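Local coordinates for substrate binding periplasmic protein (Ralstonia solanacearum, PDB 3LOP) that probably captures leucine or related amino acids in the periplasm as the substrate-binding protein of a transport system, at residues L95-A109 and D115-Q127. Numbering follows the deposited sequence.
Sequences LAEARLPLVGPATGA and DPLVFPIKASYQQ. With LEU (leucine), chain B.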
ATOM      1  N   LEU A  95      14.914 -10.461   7.700  1.00  4.32           N
ATOM      2  CA  LEU A  95      15.637  -9.401   7.012  1.00  4.24           C
ATOM      3  C   LEU A  95      17.024  -9.212   7.615  1.00  3.98           C
ATOM      4  O   LEU A  95      17.996  -9.011   6.893  1.00  3.83           O
ATOM      5  CB  LEU A  95      14.857  -8.087   7.087  1.00  4.77           C
ATOM      6  CG  LEU A  95      13.441  -8.099   6.503  1.00  6.06           C
ATOM      7  CD1 LEU A  95      12.804  -6.732   6.715  1.00  7.53           C
ATOM      8  CD2 LEU A  95      13.485  -8.446   5.024  1.00  5.88           C
ATOM      9  N   ALA A  96      17.111  -9.282   8.940  1.00  4.22           N
ATOM     10  CA  ALA A  96      18.389  -9.113   9.626  1.00  3.71           C
ATOM     11  C   ALA A  96      19.372 -10.207   9.226  1.00  4.32           C
ATOM     12  O   ALA A  96      20.560  -9.953   9.035  1.00  4.22           O
ATOM     13  CB  ALA A  96      18.176  -9.137  11.135  1.00  4.58           C
ATOM     14  N   GLU A  97      18.865 -11.425   9.108  1.00  3.85           N
ATOM     15  CA  GLU A  97      19.692 -12.567   8.747  1.00  3.96           C
ATOM     16  C   GLU A  97      20.271 -12.427   7.344  1.00  4.57           C
ATOM     17  O   GLU A  97      21.427 -12.777   7.095  1.00  4.51           O
ATOM     18  CB  GLU A  97      18.851 -13.835   8.849  1.00  5.48           C
ATOM     19  CG  GLU A  97      19.543 -15.106   8.406  1.00  7.51           C
ATOM     20  CD  GLU A  97      18.632 -16.297   8.567  1.00 11.16           C
ATOM     21  OE1 GLU A  97      18.366 -16.685   9.725  1.00 13.65           O
ATOM     22  OE2 GLU A  97      18.164 -16.828   7.540  1.00 13.67           O
ATOM     23  N   ALA A  98      19.465 -11.901   6.430  1.00  3.37           N
ATOM     24  CA  ALA A  98      19.897 -11.726   5.054  1.00  4.14           C
ATOM     25  C   ALA A  98      20.502 -10.347   4.798  1.00  4.86           C
ATOM     26  O   ALA A  98      21.045 -10.104   3.724  1.00  6.01           O
ATOM     27  CB  ALA A  98      18.712 -11.947   4.113  1.00  4.30           C
ATOM     28  N   ARG A  99      20.418  -9.457   5.787  1.00  5.03           N
ATOM     29  CA  ARG A  99      20.912  -8.086   5.637  1.00  4.33           C
ATOM     30  C   ARG A  99      20.261  -7.518   4.384  1.00  4.80           C
ATOM     31  O   ARG A  99      20.879  -6.783   3.616  1.00  5.48           O
ATOM     32  CB  ARG A  99      22.437  -8.057   5.498  1.00  5.67           C
ATOM     33  CG  ARG A  99      23.162  -8.383   6.796  1.00  5.90           C
ATOM     34  CD  ARG A  99      24.680  -8.283   6.651  1.00  7.00           C
ATOM     35  NE  ARG A  99      25.200  -9.274   5.716  1.00  7.11           N
ATOM     36  CZ  ARG A  99      25.594  -9.010   4.475  1.00  7.36           C
ATOM     37  NH1 ARG A  99      25.539  -7.772   4.003  1.00  9.83           N
ATOM     38  NH2 ARG A  99      26.034  -9.995   3.700  1.00  8.67           N
ATOM     39  N   LEU A 100      18.992  -7.857   4.202  1.00  4.63           N
ATOM     40  CA  LEU A 100      18.238  -7.443   3.029  1.00  4.27           C
ATOM     41  C   LEU A 100      17.268  -6.302   3.290  1.00  4.59           C
ATOM     42  O   LEU A 100      16.327  -6.443   4.067  1.00  5.66           O
ATOM     43  CB  LEU A 100      17.458  -8.643   2.486  1.00  6.41           C
ATOM     44  CG  LEU A 100      16.805  -8.480   1.114  1.00  7.04           C
ATOM     45  CD1 LEU A 100      17.881  -8.386   0.050  1.00  9.48           C
ATOM     46  CD2 LEU A 100      15.890  -9.667   0.841  1.00  9.44           C
ATOM     47  N   PRO A 101      17.482  -5.151   2.638  1.00  4.39           N
ATOM     48  CA  PRO A 101      16.571  -4.026   2.852  1.00  5.22           C
ATOM     49  C   PRO A 101      15.216  -4.275   2.196  1.00  4.73           C
ATOM     50  O   PRO A 101      15.139  -4.832   1.100  1.00  5.51           O
ATOM     51  CB  PRO A 101      17.317  -2.851   2.225  1.00  6.57           C
ATOM     52  CG  PRO A 101      18.105  -3.494   1.131  1.00  9.95           C
ATOM     53  CD  PRO A 101      18.613  -4.765   1.776  1.00  5.84           C
ATOM     54  N   LEU A 102      14.153  -3.888   2.893  1.00  3.40           N
ATOM     55  CA  LEU A 102      12.794  -4.025   2.383  1.00  4.61           C
ATOM     56  C   LEU A 102      12.348  -2.613   2.021  1.00  3.76           C
ATOM     57  O   LEU A 102      12.084  -1.792   2.898  1.00  3.38           O
ATOM     58  CB  LEU A 102      11.870  -4.622   3.452  1.00  5.55           C
ATOM     59  CG  LEU A 102      10.358  -4.514   3.216  1.00  8.26           C
ATOM     60  CD1 LEU A 102      10.010  -4.945   1.807  1.00  9.26           C
ATOM     61  CD2 LEU A 102       9.614  -5.367   4.238  1.00  8.25           C
ATOM     62  N   VAL A 103      12.280  -2.338   0.723  1.00  2.58           N
ATOM     63  CA  VAL A 103      11.897  -1.021   0.240  1.00  3.11           C
ATOM     64  C   VAL A 103      10.423  -0.955  -0.117  1.00  3.12           C
ATOM     65  O   VAL A 103       9.910  -1.798  -0.853  1.00  3.69           O
ATOM     66  CB  VAL A 103      12.734  -0.626  -1.000  1.00  3.20           C
ATOM     67  CG1 VAL A 103      12.275   0.722  -1.540  1.00  4.63           C
ATOM     68  CG2 VAL A 103      14.209  -0.567  -0.629  1.00  5.35           C
ATOM     69  N   GLY A 104       9.744   0.042   0.436  1.00  3.02           N
ATOM     70  CA  GLY A 104       8.337   0.232   0.146  1.00  3.79           C
ATOM     71  C   GLY A 104       7.364  -0.850   0.566  1.00  3.00           C
ATOM     72  O   GLY A 104       6.571  -1.303  -0.258  1.00  3.85           O
ATOM     73  N   PRO A 105       7.400  -1.301   1.827  1.00  3.91           N
ATOM     74  CA  PRO A 105       6.447  -2.337   2.232  1.00  3.78           C
ATOM     75  C   PRO A 105       5.052  -1.797   1.904  1.00  3.88           C
ATOM     76  O   PRO A 105       4.769  -0.618   2.131  1.00  4.35           O
ATOM     77  CB  PRO A 105       6.701  -2.476   3.734  1.00  4.35           C
ATOM     78  CG  PRO A 105       7.268  -1.129   4.127  1.00  4.19           C
ATOM     79  CD  PRO A 105       8.184  -0.815   2.974  1.00  3.20           C
ATOM     80  N   ALA A 106       4.193  -2.652   1.360  1.00  3.89           N
ATOM     81  CA  ALA A 106       2.850  -2.237   0.957  1.00  5.38           C
ATOM     82  C   ALA A 106       1.846  -2.057   2.093  1.00  5.83           C
ATOM     83  O   ALA A 106       0.651  -2.298   1.925  1.00  8.26           O
ATOM     84  CB  ALA A 106       2.304  -3.218  -0.075  1.00  5.11           C
ATOM     85  N   THR A 107       2.339  -1.621   3.246  1.00  6.36           N
ATOM     86  CA  THR A 107       1.506  -1.383   4.416  1.00  5.88           C
ATOM     87  C   THR A 107       2.016  -0.127   5.111  1.00  6.89           C
ATOM     88  O   THR A 107       3.222   0.112   5.162  1.00  5.96           O
ATOM     89  CB  THR A 107       1.558  -2.571   5.411  1.00  8.20           C
ATOM     90  OG1 THR A 107       1.227  -2.108   6.727  1.00  7.48           O
ATOM     91  CG2 THR A 107       2.942  -3.203   5.427  1.00  9.35           C
ATOM     92  N   GLY A 108       1.096   0.678   5.631  1.00  4.55           N
ATOM     93  CA  GLY A 108       1.488   1.896   6.318  1.00  5.94           C
ATOM     94  C   GLY A 108       1.450   1.760   7.831  1.00  5.53           C
ATOM     95  O   GLY A 108       1.315   2.752   8.545  1.00  4.75           O
ATOM     96  N   ALA A 109       1.573   0.532   8.326  1.00  4.03           N
ATOM     97  CA  ALA A 109       1.546   0.294   9.767  1.00  5.26           C
ATOM     98  C   ALA A 109       2.609   1.115  10.490  1.00  5.45           C
ATOM     99  O   ALA A 109       3.671   1.401   9.937  1.00  5.78           O
ATOM    100  CB  ALA A 109       1.745  -1.188  10.053  1.00  6.14           C
ATOM    101  N   ASP A 115      12.394  -0.556  12.115  1.00 10.97           N
ATOM    102  CA  ASP A 115      13.398  -1.562  11.773  1.00 10.26           C
ATOM    103  C   ASP A 115      14.436  -0.975  10.819  1.00  8.69           C
ATOM    104  O   ASP A 115      14.091  -0.448   9.762  1.00  8.47           O
ATOM    105  CB  ASP A 115      12.722  -2.777  11.134  1.00 10.55           C
ATOM    106  CG  ASP A 115      13.655  -3.966  11.008  1.00 12.65           C
ATOM    107  OD1 ASP A 115      14.674  -3.863  10.295  1.00 13.09           O
ATOM    108  OD2 ASP A 115      13.368  -5.013  11.628  1.00 14.19           O
ATOM    109  N   PRO A 116      15.728  -1.081  11.169  1.00  9.31           N
ATOM    110  CA  PRO A 116      16.799  -0.542  10.325  1.00  8.70           C
ATOM    111  C   PRO A 116      16.811  -1.013   8.871  1.00  7.55           C
ATOM    112  O   PRO A 116      17.354  -0.328   8.003  1.00  7.22           O
ATOM    113  CB  PRO A 116      18.067  -0.942  11.083  1.00 10.72           C
ATOM    114  CG  PRO A 116      17.667  -2.214  11.761  1.00 12.66           C
ATOM    115  CD  PRO A 116      16.289  -1.864  12.285  1.00  9.78           C
ATOM    116  N   LEU A 117      16.218  -2.173   8.603  1.00  5.18           N
ATOM    117  CA  LEU A 117      16.189  -2.697   7.241  1.00  5.17           C
ATOM    118  C   LEU A 117      14.882  -2.456   6.494  1.00  4.29           C
ATOM    119  O   LEU A 117      14.747  -2.857   5.337  1.00  4.68           O
ATOM    120  CB  LEU A 117      16.517  -4.193   7.246  1.00  6.22           C
ATOM    121  CG  LEU A 117      17.999  -4.500   7.480  1.00  7.59           C
ATOM    122  CD1 LEU A 117      18.219  -5.999   7.610  1.00  8.90           C
ATOM    123  CD2 LEU A 117      18.811  -3.940   6.318  1.00  8.39           C
ATOM    124  N   VAL A 118      13.922  -1.808   7.145  1.00  4.29           N
ATOM    125  CA  VAL A 118      12.646  -1.527   6.494  1.00  4.62           C
ATOM    126  C   VAL A 118      12.575  -0.053   6.119  1.00  4.35           C
ATOM    127  O   VAL A 118      12.775   0.826   6.959  1.00  4.74           O
ATOM    128  CB  VAL A 118      11.459  -1.901   7.403  1.00  4.28           C
ATOM    129  CG1 VAL A 118      10.150  -1.637   6.683  1.00  5.60           C
ATOM    130  CG2 VAL A 118      11.551  -3.373   7.786  1.00  6.39           C
ATOM    131  N   PHE A 119      12.290   0.206   4.844  1.00  3.96           N
ATOM    132  CA  PHE A 119      12.217   1.564   4.319  1.00  3.03           C
ATOM    133  C   PHE A 119      10.833   1.934   3.792  1.00  3.74           C
ATOM    134  O   PHE A 119      10.569   1.848   2.588  1.00  3.33           O
ATOM    135  CB  PHE A 119      13.253   1.747   3.203  1.00  3.62           C
ATOM    136  CG  PHE A 119      14.677   1.606   3.667  1.00  3.91           C
ATOM    137  CD1 PHE A 119      15.238   0.350   3.886  1.00  4.73           C
ATOM    138  CD2 PHE A 119      15.451   2.737   3.904  1.00  4.48           C
ATOM    139  CE1 PHE A 119      16.553   0.227   4.333  1.00  5.57           C
ATOM    140  CE2 PHE A 119      16.767   2.626   4.351  1.00  5.04           C
ATOM    141  CZ  PHE A 119      17.318   1.370   4.567  1.00  4.99           C
ATOM    142  N   PRO A 120       9.928   2.350   4.690  1.00  3.53           N
ATOM    143  CA  PRO A 120       8.578   2.729   4.270  1.00  3.29           C
ATOM    144  C   PRO A 120       8.625   3.988   3.415  1.00  3.63           C
ATOM    145  O   PRO A 120       9.359   4.931   3.722  1.00  4.26           O
ATOM    146  CB  PRO A 120       7.856   2.956   5.597  1.00  5.28           C
ATOM    147  CG  PRO A 120       8.957   3.448   6.498  1.00  5.11           C
ATOM    148  CD  PRO A 120      10.098   2.518   6.145  1.00  5.58           C
ATOM    149  N   ILE A 121       7.842   4.001   2.343  1.00  3.29           N
ATOM    150  CA  ILE A 121       7.802   5.158   1.461  1.00  3.81           C
ATOM    151  C   ILE A 121       6.554   6.005   1.693  1.00  4.00           C
ATOM    152  O   ILE A 121       6.646   7.170   2.072  1.00  5.10           O
ATOM    153  CB  ILE A 121       7.842   4.725  -0.023  1.00  4.08           C
ATOM    154  CG1 ILE A 121       9.206   4.105  -0.344  1.00  2.65           C
ATOM    155  CG2 ILE A 121       7.560   5.920  -0.929  1.00  4.13           C
ATOM    156  CD1 ILE A 121       9.318   3.553  -1.762  1.00  2.85           C
ATOM    157  N   LYS A 122       5.386   5.411   1.492  1.00  5.03           N
ATOM    158  CA  LYS A 122       4.143   6.157   1.638  1.00  4.60           C
ATOM    159  C   LYS A 122       3.804   6.627   3.048  1.00  4.58           C
ATOM    160  O   LYS A 122       4.217   6.023   4.045  1.00  4.94           O
ATOM    161  CB  LYS A 122       2.978   5.340   1.070  1.00  4.79           C
ATOM    162  CG  LYS A 122       2.608   4.101   1.857  1.00  6.98           C
ATOM    163  CD  LYS A 122       1.843   3.133   0.960  1.00  7.80           C
ATOM    164  CE  LYS A 122       1.289   1.944   1.729  1.00  8.40           C
ATOM    165  NZ  LYS A 122      -0.015   2.269   2.378  1.00 10.76           N
ATOM    166  N   ALA A 123       3.061   7.730   3.113  1.00  4.40           N
ATOM    167  CA  ALA A 123       2.615   8.286   4.384  1.00  4.35           C
ATOM    168  C   ALA A 123       1.909   7.146   5.114  1.00  4.98           C
ATOM    169  O   ALA A 123       1.275   6.299   4.483  1.00  5.34           O
ATOM    170  CB  ALA A 123       1.659   9.449   4.144  1.00  5.87           C
ATOM    171  N   SER A 124       2.020   7.142   6.439  1.00  4.35           N
ATOM    172  CA  SER A 124       1.467   6.083   7.285  1.00  3.85           C
ATOM    173  C   SER A 124      -0.048   6.032   7.457  1.00  3.85           C
ATOM    174  O   SER A 124      -0.762   6.982   7.144  1.00  4.04           O
ATOM    175  CB  SER A 124       2.090   6.180   8.673  1.00  4.42           C
ATOM    176  OG  SER A 124       1.523   7.270   9.386  1.00  6.62           O
ATOM    177  N   TYR A 125      -0.527   4.907   7.984  1.00  4.16           N
ATOM    178  CA  TYR A 125      -1.951   4.734   8.244  1.00  4.31           C
ATOM    179  C   TYR A 125      -2.418   5.760   9.267  1.00  5.50           C
ATOM    180  O   TYR A 125      -3.531   6.279   9.170  1.00  5.29           O
ATOM    181  CB  TYR A 125      -2.263   3.338   8.795  1.00  3.94           C
ATOM    182  CG  TYR A 125      -2.155   2.207   7.802  1.00  4.51           C
ATOM    183  CD1 TYR A 125      -2.366   2.418   6.441  1.00  4.50           C
ATOM    184  CD2 TYR A 125      -1.904   0.907   8.237  1.00  4.61           C
ATOM    185  CE1 TYR A 125      -2.333   1.358   5.535  1.00  3.75           C
ATOM    186  CE2 TYR A 125      -1.869  -0.157   7.345  1.00  3.66           C
ATOM    187  CZ  TYR A 125      -2.085   0.076   5.996  1.00  4.75           C
ATOM    188  OH  TYR A 125      -2.046  -0.964   5.102  1.00  5.81           O
ATOM    189  N   GLN A 126      -1.575   6.048  10.257  1.00  5.31           N
ATOM    190  CA  GLN A 126      -1.950   7.020  11.277  1.00  6.07           C
ATOM    191  C   GLN A 126      -2.139   8.400  10.654  1.00  5.32           C
ATOM    192  O   GLN A 126      -3.042   9.137  11.039  1.00  5.99           O
ATOM    193  CB  GLN A 126      -0.895   7.086  12.382  1.00  8.05           C
ATOM    194  CG  GLN A 126      -1.345   7.884  13.609  1.00 11.49           C
ATOM    195  CD  GLN A 126      -2.610   7.324  14.241  1.00 13.84           C
ATOM    196  OE1 GLN A 126      -2.662   6.153  14.622  1.00 17.67           O
ATOM    197  NE2 GLN A 126      -3.637   8.161  14.358  1.00 14.53           N
ATOM    198  N   GLN A 127      -1.292   8.749   9.690  1.00  4.98           N
ATOM    199  CA  GLN A 127      -1.430  10.038   9.025  1.00  5.15           C
ATOM    200  C   GLN A 127      -2.745  10.064   8.255  1.00  5.00           C
ATOM    201  O   GLN A 127      -3.446  11.074   8.253  1.00  5.28           O
ATOM    202  CB  GLN A 127      -0.267  10.292   8.062  1.00  4.95           C
ATOM    203  CG  GLN A 127       1.080  10.489   8.733  1.00  6.76           C
ATOM    204  CD  GLN A 127       2.164  10.849   7.735  1.00  6.95           C
ATOM    205  OE1 GLN A 127       2.247  11.991   7.273  1.00 11.96           O
ATOM    206  NE2 GLN A 127       2.987   9.873   7.379  1.00  5.31           N
TER
HETATM  207  N   LEU B 400      -0.609  -4.474   2.931  1.00  4.82           N
HETATM  208  CA  LEU B 400      -2.063  -4.799   2.931  1.00  7.09           C
HETATM  209  C   LEU B 400      -2.707  -4.302   1.652  1.00  7.25           C
HETATM  210  O   LEU B 400      -3.785  -4.827   1.312  1.00  7.88           O
HETATM  211  CB  LEU B 400      -2.725  -4.139   4.127  1.00  3.61           C
HETATM  212  CG  LEU B 400      -1.853  -4.462   5.334  1.00  7.47           C
HETATM  213  CD1 LEU B 400      -1.764  -3.309   6.231  1.00  1.00           C
HETATM  214  CD2 LEU B 400      -2.383  -5.647   6.038  1.00  1.00           C
HETATM  215  OXT LEU B 400      -2.125  -3.394   1.015  1.00  8.31           O
HETATM  216  O   HOH W   1       5.721   2.362   1.471  1.00  5.78           O
HETATM  217  O   HOH W   2       0.686   4.155  11.005  1.00  9.45           O
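L117 packs against L95 at the C-terminal end of helix 94-98, which closes in a Schellman motif with R99 as C-prime residue. Its CG lies anti to the carbonyl carbon (chi1 -75°) and the side chain continues extended (chi2 174°), carrying CD1 to the L95 carbonyl. On one side of the sheet V118 divides its branches, CG2 meeting L95 CD1 (3.7 Å) and CG1 meeting P105 CG (3.9 Å); on the other, P101 CB approaches F119 CE1 and I121 CD1 packs on V103 CG1. Between these layers L102 N donates to L117 O (2.7 Å), F119 N to L102 O and G104 N to F119 O, zipping outermost strand 118-119 to 102-103. Farther along, G108 CA makes a CH-pi contact over the Y125 ring, while Y125 N donates to G108 O (2.9 Å). T107 OG1, also hydrogen-bonded to T83 OG1, accepts from A109 N in an ST turn, and the leucine N donates to A106 O (2.7 Å). As parallel sheets generally do, this one places ligand loops beyond its strands' C-terminal ends: A106, T107 and Y125 reach leucine, A106, K122 and Y125 the magnesium site, and G108 probably holds the Y125 ring edge toward the ligand.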